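Local coordinates for alginate lyase, family PL7 (Zobellia galactanivorans, PDB 4BE3), which cleaves the brown-algal polysaccharide alginate in an exolytic manner as a family PL7 lyase, probably by beta-elimination, at residues A[104-109]-A[122-127]; A[137-142]-A[153-158]. One frame throughout, in Å; residues are numbered along the deposited sequence.

Interactions 1 and 2 are two beta hairpins met in succession along the chain: 104-112 with 121-126, then 133-141 with 153-157. Their centres lie 10 Å apart in one antiparallel sheet, in which 121-126 and 133-141 are direct neighbours, so the four strands run as a meander. Phe124 N and Phe137 O, 2.8 Å apart, probably share a hydrogen bond across that junction, as do Lys122 O and Asn139 N. The sheet belongs to the concanavalin-like beta-jelly roll of family PL7. A bound tartrate lies about 5 Å from the Gln109 side chain and about 10 Å from that of Glu141, so the Gln109 end of interaction 1 lies near the ligand pocket.

Interaction 1. Residues A[104-109]-A[122-127]; sequences SVVVGQ and KIFYKK
Val106 sets its CG2 methyl squarely over the Phe124 ring, 3.5 Å from the ring centroid and only 5° off the ring normal, a CH-pi contact. With CG anti to the carbonyl carbon (chi1 -74°), Phe124 starts its ring beside its own backbone N, where Val106 CG2 covers it. Both residues share their sheet face with Ser104 and Lys122. Phe137 of the next strand stacks on the opposite face of this ring. At the ring edge, Ser104 CB lies in the plane and Ser104 OG comes within 3.5 Å of Phe124 CD2; that hydroxyl is hydrogen-bonded to Ala101 O. The Val106 and Lys122 side chains cross obliquely, Val106 CG1 lying 4.0 Å from Lys122 CB.

These strands form an antiparallel hairpin of the PL7 jelly roll, with Val105 and Tyr125 exchanging two backbone hydrogen bonds. A beta bulge follows: Val107 N donates to Ile123 O at 2.8 Å, whereas Ile123 N reaches past Val107 to Gly108 O, also at 2.8 Å. Beside the bulge, Val107 and Ile123 meet at about a right angle, their CG2 methyls 3.7 Å apart. On the face pointing to strand 80-90, Val88 touches both Val105 and Tyr125.

Interaction 2. Residues A[137-142]-A[153-158]; sequences FWNYEI and DYSTAV
Trp138 lies side by side with Thr156, whose CB sits over one face of the five-membered ring, 3.9 Å from its centroid and offset toward the rim. Trp138 CG sits between the backbone N and the carbonyl carbon (chi1 67°), which starts the indole on its course beside Thr156. Water 1 lies over the same face, joining Trp138 O, Tyr154 O and Thr156 OG1. Val158 CG2 meets the indole in its plane, 3.8 Å from Trp138 CD1, and Phe212 packs edge-to-face with it. The strands form an antiparallel hairpin in the PL7 jelly roll, with paired backbone bonds between Trp138 and Thr156 and between Tyr140 and Tyr154.

On the other face, Asn139 holds its amide between two partners. Its ND2 donates to Asp153 OD2 at 2.9 Å; the acceptor lies nearly in the amide plane and uses its anti lone pair, although amide and carboxylate planes stand 86° apart. Asn139 OD1 accepts a hydrogen bond from Ser155 OG at 2.9 Å; the two bonds together fix which way round the amide lies. That hydroxyl also bonds to Met163 N.

Asp153 OD1 approaches Glu141 OE2 to 3.7 Å, with water 2 donating to both. Lys122 NZ makes a salt bridge to Asp153 OD2, and Glu119 N bonds to Glu141 OE1. These partners probably offset the repulsion between the carboxylates, whose closeness could still raise one pKa.

Interaction 1. Residues A[104-109]-A[122-127]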
loop_
_atom_site.group_PDB
_atom_site.type_symbol
_atom_site.label_atom_id
_atom_site.label_comp_id
_atom_site.label_asym_id
_atom_site.label_seq_id
_atom_site.Cartn_x
_atom_site.Cartn_y
_atom_site.Cartn_z
ATOM N N SER A 104 18.337 22.869 -12.867
ATOM C CA SER A 104 17.952 21.423 -12.761
ATOM C C SER A 104 16.420 21.290 -12.538
ATOM O O SER A 104 15.694 22.243 -12.178
ATOM C CB SER A 104 18.641 20.802 -11.516
ATOM O OG SER A 104 18.246 21.207 -10.201
ATOM N N VAL A 105 16.003 20.072 -12.657
ATOM C CA VAL A 105 14.520 19.761 -12.490
ATOM C C VAL A 105 14.457 18.362 -11.902
ATOM O O VAL A 105 15.263 17.473 -12.269
ATOM C CB VAL A 105 13.770 19.850 -13.852
ATOM C CG1 VAL A 105 14.330 18.911 -14.931
ATOM C CG2 VAL A 105 12.275 19.495 -13.664
ATOM N N VAL A 106 13.567 18.150 -10.913
ATOM C CA VAL A 106 13.444 16.752 -10.357
ATOM C C VAL A 106 12.263 16.128 -11.122
ATOM O O VAL A 106 11.174 16.717 -11.263
ATOM C CB VAL A 106 13.098 16.986 -8.839
ATOM C CG1 VAL A 106 12.596 15.637 -8.195
ATOM C CG2 VAL A 106 14.500 17.289 -8.154
ATOM N N VAL A 107 12.522 14.889 -11.548
ATOM C CA VAL A 107 11.673 14.160 -12.480
ATOM C C VAL A 107 11.043 12.896 -11.817
ATOM O O VAL A 107 10.197 12.257 -12.463
ATOM C CB VAL A 107 12.399 13.722 -13.745
ATOM C CG1 VAL A 107 12.843 15.001 -14.453
ATOM C CG2 VAL A 107 13.624 12.825 -13.438
ATOM N N GLY A 108 11.419 12.616 -10.593
ATOM C CA GLY A 108 10.742 11.539 -9.762
ATOM C C GLY A 108 11.206 11.584 -8.344
ATOM O O GLY A 108 12.364 12.060 -8.080
ATOM N N GLN A 109 10.352 11.239 -7.357
ATOM C CA GLN A 109 10.804 11.290 -6.014
ATOM C C GLN A 109 9.995 10.280 -5.191
ATOM O O GLN A 109 8.928 9.821 -5.673
ATOM C CB GLN A 109 10.467 12.616 -5.324
ATOM C CG GLN A 109 10.081 13.755 -6.066
ATOM C CD GLN A 109 9.692 14.957 -5.177
ATOM O OE1 GLN A 109 9.156 15.918 -5.679
ATOM N NE2 GLN A 109 9.921 14.864 -3.894
ATOM N N LYS A 122 15.264 11.993 -4.706
ATOM C CA LYS A 122 14.774 12.935 -5.692
ATOM C C LYS A 122 15.746 12.653 -6.909
ATOM O O LYS A 122 16.997 12.569 -6.691
ATOM C CB LYS A 122 15.010 14.406 -5.298
ATOM C CG LYS A 122 13.949 14.785 -4.236
ATOM C CD LYS A 122 14.011 16.350 -3.978
ATOM C CE LYS A 122 15.350 16.744 -3.298
ATOM N NZ LYS A 122 15.737 16.139 -1.968
ATOM N N ILE A 123 15.181 12.406 -8.058
ATOM C CA ILE A 123 16.035 12.173 -9.293
ATOM C C ILE A 123 15.996 13.525 -10.020
ATOM O O ILE A 123 14.942 14.083 -10.384
ATOM C CB ILE A 123 15.411 11.079 -10.166
ATOM C CG1 ILE A 123 15.373 9.758 -9.330
ATOM C CG2 ILE A 123 16.160 10.932 -11.465
ATOM C CD1 ILE A 123 14.532 8.653 -10.153
ATOM N N PHE A 124 17.241 13.979 -10.363
ATOM C CA PHE A 124 17.395 15.293 -11.040
ATOM C C PHE A 124 17.931 15.108 -12.453
ATOM O O PHE A 124 18.736 14.185 -12.699
ATOM C CB PHE A 124 18.547 16.035 -10.305
ATOM C CG PHE A 124 18.203 16.573 -8.945
ATOM C CD1 PHE A 124 18.080 15.734 -7.792
ATOM C CD2 PHE A 124 18.095 18.010 -8.815
ATOM C CE1 PHE A 124 17.822 16.276 -6.523
ATOM C CE2 PHE A 124 17.904 18.511 -7.515
ATOM C CZ PHE A 124 17.732 17.707 -6.415
ATOM N N TYR A 125 17.624 16.111 -13.283
ATOM C CA TYR A 125 18.339 16.269 -14.576
ATOM C C TYR A 125 18.823 17.747 -14.436
ATOM O O TYR A 125 18.033 18.643 -14.133
ATOM C CB TYR A 125 17.356 16.107 -15.758
ATOM C CG TYR A 125 18.043 16.547 -17.055
ATOM C CD1 TYR A 125 18.089 17.897 -17.457
ATOM C CD2 TYR A 125 18.682 15.586 -17.837
ATOM C CE1 TYR A 125 18.730 18.231 -18.639
ATOM C CE2 TYR A 125 19.284 15.893 -19.077
ATOM C CZ TYR A 125 19.331 17.238 -19.398
ATOM O OH TYR A 125 20.034 17.581 -20.570
ATOM N N LYS A 126 20.152 17.957 -14.659
ATOM C CA LYS A 126 20.708 19.323 -14.562
ATOM C C LYS A 126 21.573 19.591 -15.831
ATOM O O LYS A 126 22.381 18.707 -16.241
ATOM C CB LYS A 126 21.557 19.326 -13.331
ATOM C CG LYS A 126 22.320 20.742 -13.185
ATOM C CD LYS A 126 23.036 20.687 -11.826
ATOM C CE LYS A 126 24.003 21.941 -11.766
ATOM N NZ LYS A 126 24.733 21.916 -10.422
ATOM N N LYS A 127 21.401 20.778 -16.428
ATOM C CA LYS A 127 22.218 21.021 -17.649
ATOM C C LYS A 127 22.584 22.507 -17.593
ATOM O O LYS A 127 21.749 23.366 -17.537
ATOM C CB LYS A 127 21.443 20.667 -18.943
ATOM C CG LYS A 127 22.392 20.811 -20.190
ATOM C CD LYS A 127 21.635 20.739 -21.499
ATOM C CE LYS A 127 20.885 22.007 -21.786
ATOM N NZ LYS A 127 21.813 23.256 -21.898
#

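Interaction 2. Residues A[137-142]-A[153-158]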
loop_
_atom_site.group_PDB
_atom_site.type_symbol
_atom_site.label_atom_id
_atom_site.label_comp_id
_atom_site.label_asym_id
_atom_site.label_seq_id
_atom_site.Cartn_x
_atom_site.Cartn_y
_atom_site.Cartn_z
ATOM N N PHE A 137 21.273 12.659 -11.809
ATOM C CA PHE A 137 21.861 12.184 -10.595
ATOM C C PHE A 137 20.719 12.038 -9.579
ATOM O O PHE A 137 19.579 12.524 -9.871
ATOM C CB PHE A 137 22.882 13.185 -9.958
ATOM C CG PHE A 137 22.403 14.613 -9.878
ATOM C CD1 PHE A 137 21.712 15.045 -8.689
ATOM C CD2 PHE A 137 22.820 15.552 -10.871
ATOM C CE1 PHE A 137 21.333 16.432 -8.480
ATOM C CE2 PHE A 137 22.388 16.937 -10.698
ATOM C CZ PHE A 137 21.714 17.334 -9.536
ATOM N N TRP A 138 20.934 11.348 -8.489
ATOM C CA TRP A 138 19.809 11.239 -7.530
ATOM C C TRP A 138 20.281 11.562 -6.137
ATOM O O TRP A 138 21.419 11.247 -5.796
ATOM C CB TRP A 138 19.169 9.835 -7.601
ATOM C CG TRP A 138 20.084 8.753 -7.123
ATOM C CD1 TRP A 138 21.021 8.079 -7.909
ATOM C CD2 TRP A 138 20.120 8.139 -5.786
ATOM N NE1 TRP A 138 21.598 7.072 -7.182
ATOM C CE2 TRP A 138 21.108 7.065 -5.886
ATOM C CE3 TRP A 138 19.397 8.353 -4.578
ATOM C CZ2 TRP A 138 21.442 6.220 -4.801
ATOM C CZ3 TRP A 138 19.730 7.485 -3.497
ATOM C CH2 TRP A 138 20.719 6.478 -3.607
ATOM N N ASN A 139 19.417 12.165 -5.326
ATOM C CA ASN A 139 19.857 12.633 -3.975
ATOM C C ASN A 139 19.043 11.832 -2.913
ATOM O O ASN A 139 17.820 11.579 -3.144
ATOM C CB ASN A 139 19.391 14.056 -3.770
ATOM C CG ASN A 139 20.340 15.033 -4.466
ATOM O OD1 ASN A 139 21.080 14.609 -5.351
ATOM N ND2 ASN A 139 20.257 16.380 -4.081
ATOM N N TYR A 140 19.711 11.492 -1.824
ATOM C CA TYR A 140 19.031 10.858 -0.656
ATOM C C TYR A 140 19.034 11.955 0.384
ATOM O O TYR A 140 20.146 12.489 0.690
ATOM C CB TYR A 140 19.934 9.693 -0.194
ATOM C CG TYR A 140 19.391 9.134 1.125
ATOM C CD1 TYR A 140 18.280 8.248 1.081
ATOM C CD2 TYR A 140 19.996 9.496 2.359
ATOM C CE1 TYR A 140 17.786 7.699 2.261
ATOM C CE2 TYR A 140 19.495 8.971 3.577
ATOM C CZ TYR A 140 18.354 8.083 3.458
ATOM O OH TYR A 140 17.846 7.568 4.695
ATOM N N GLU A 141 17.883 12.302 1.016
ATOM C CA GLU A 141 17.951 13.290 2.081
ATOM C C GLU A 141 17.845 12.570 3.414
ATOM O O GLU A 141 16.997 11.620 3.573
ATOM C CB GLU A 141 16.760 14.193 1.866
ATOM C CG GLU A 141 16.671 15.217 3.035
ATOM C CD GLU A 141 15.603 16.249 2.680
ATOM O OE1 GLU A 141 14.484 15.950 2.114
ATOM O OE2 GLU A 141 15.879 17.449 2.998
ATOM N N ILE A 142 18.687 12.911 4.415
ATOM C CA ILE A 142 18.596 12.167 5.672
ATOM C C ILE A 142 17.294 12.444 6.388
ATOM O O ILE A 142 16.721 13.508 6.318
ATOM C CB ILE A 142 19.825 12.463 6.612
ATOM C CG1 ILE A 142 19.993 13.978 6.764
ATOM C CG2 ILE A 142 21.117 11.826 6.048
ATOM C CD1 ILE A 142 20.848 14.332 8.062
ATOM N N ASP A 153 21.218 16.597 1.717
ATOM C CA ASP A 153 21.045 15.603 0.647
ATOM C C ASP A 153 22.439 15.086 0.314
ATOM O O ASP A 153 23.411 15.867 0.267
ATOM C CB ASP A 153 20.552 16.267 -0.615
ATOM C CG ASP A 153 19.055 16.530 -0.662
ATOM O OD1 ASP A 153 18.382 16.736 0.386
ATOM O OD2 ASP A 153 18.537 16.593 -1.800
ATOM N N TYR A 154 22.550 13.814 0.009
ATOM C CA TYR A 154 23.775 13.225 -0.485
ATOM C C TYR A 154 23.514 12.822 -1.914
ATOM O O TYR A 154 22.540 12.132 -2.214
ATOM C CB TYR A 154 24.026 12.016 0.325
ATOM C CG TYR A 154 25.270 11.304 -0.174
ATOM C CD1 TYR A 154 26.497 12.000 -0.352
ATOM C CD2 TYR A 154 25.185 9.980 -0.655
ATOM C CE1 TYR A 154 27.646 11.331 -0.910
ATOM C CE2 TYR A 154 26.316 9.288 -1.098
ATOM C CZ TYR A 154 27.530 9.955 -1.224
ATOM O OH TYR A 154 28.554 9.249 -1.725
ATOM N N SER A 155 24.300 13.364 -2.870
ATOM C CA SER A 155 23.988 13.261 -4.268
ATOM C C SER A 155 24.859 12.229 -4.985
ATOM O O SER A 155 26.111 12.207 -4.807
ATOM C CB SER A 155 24.249 14.696 -4.941
ATOM O OG SER A 155 23.799 14.622 -6.264
ATOM N N THR A 156 24.291 11.408 -5.830
ATOM C CA THR A 156 25.021 10.313 -6.476
ATOM C C THR A 156 24.823 10.402 -7.959
ATOM O O THR A 156 23.636 10.397 -8.461
ATOM C CB THR A 156 24.454 8.964 -5.999
ATOM O OG1 THR A 156 24.792 8.800 -4.611
ATOM C CG2 THR A 156 25.121 7.769 -6.739
ATOM N N ALA A 157 25.882 10.498 -8.755
ATOM C CA ALA A 157 25.738 10.595 -10.183
ATOM C C ALA A 157 25.252 9.351 -10.911
ATOM O O ALA A 157 25.597 8.195 -10.453
ATOM C CB ALA A 157 27.099 10.957 -10.788
ATOM N N VAL A 158 24.368 9.538 -11.888
ATOM C CA VAL A 158 23.998 8.400 -12.747
ATOM C C VAL A 158 24.787 8.510 -14.059
ATOM O O VAL A 158 25.686 7.609 -14.364
ATOM C CB VAL A 158 22.424 8.424 -13.074
ATOM C CG1 VAL A 158 22.119 7.208 -13.954
ATOM C CG2 VAL A 158 21.763 8.307 -11.677
HETATM O O HOH W 1 22.471 9.570 -3.241
HETATM O O HOH W 2 18.360 18.333 2.470
#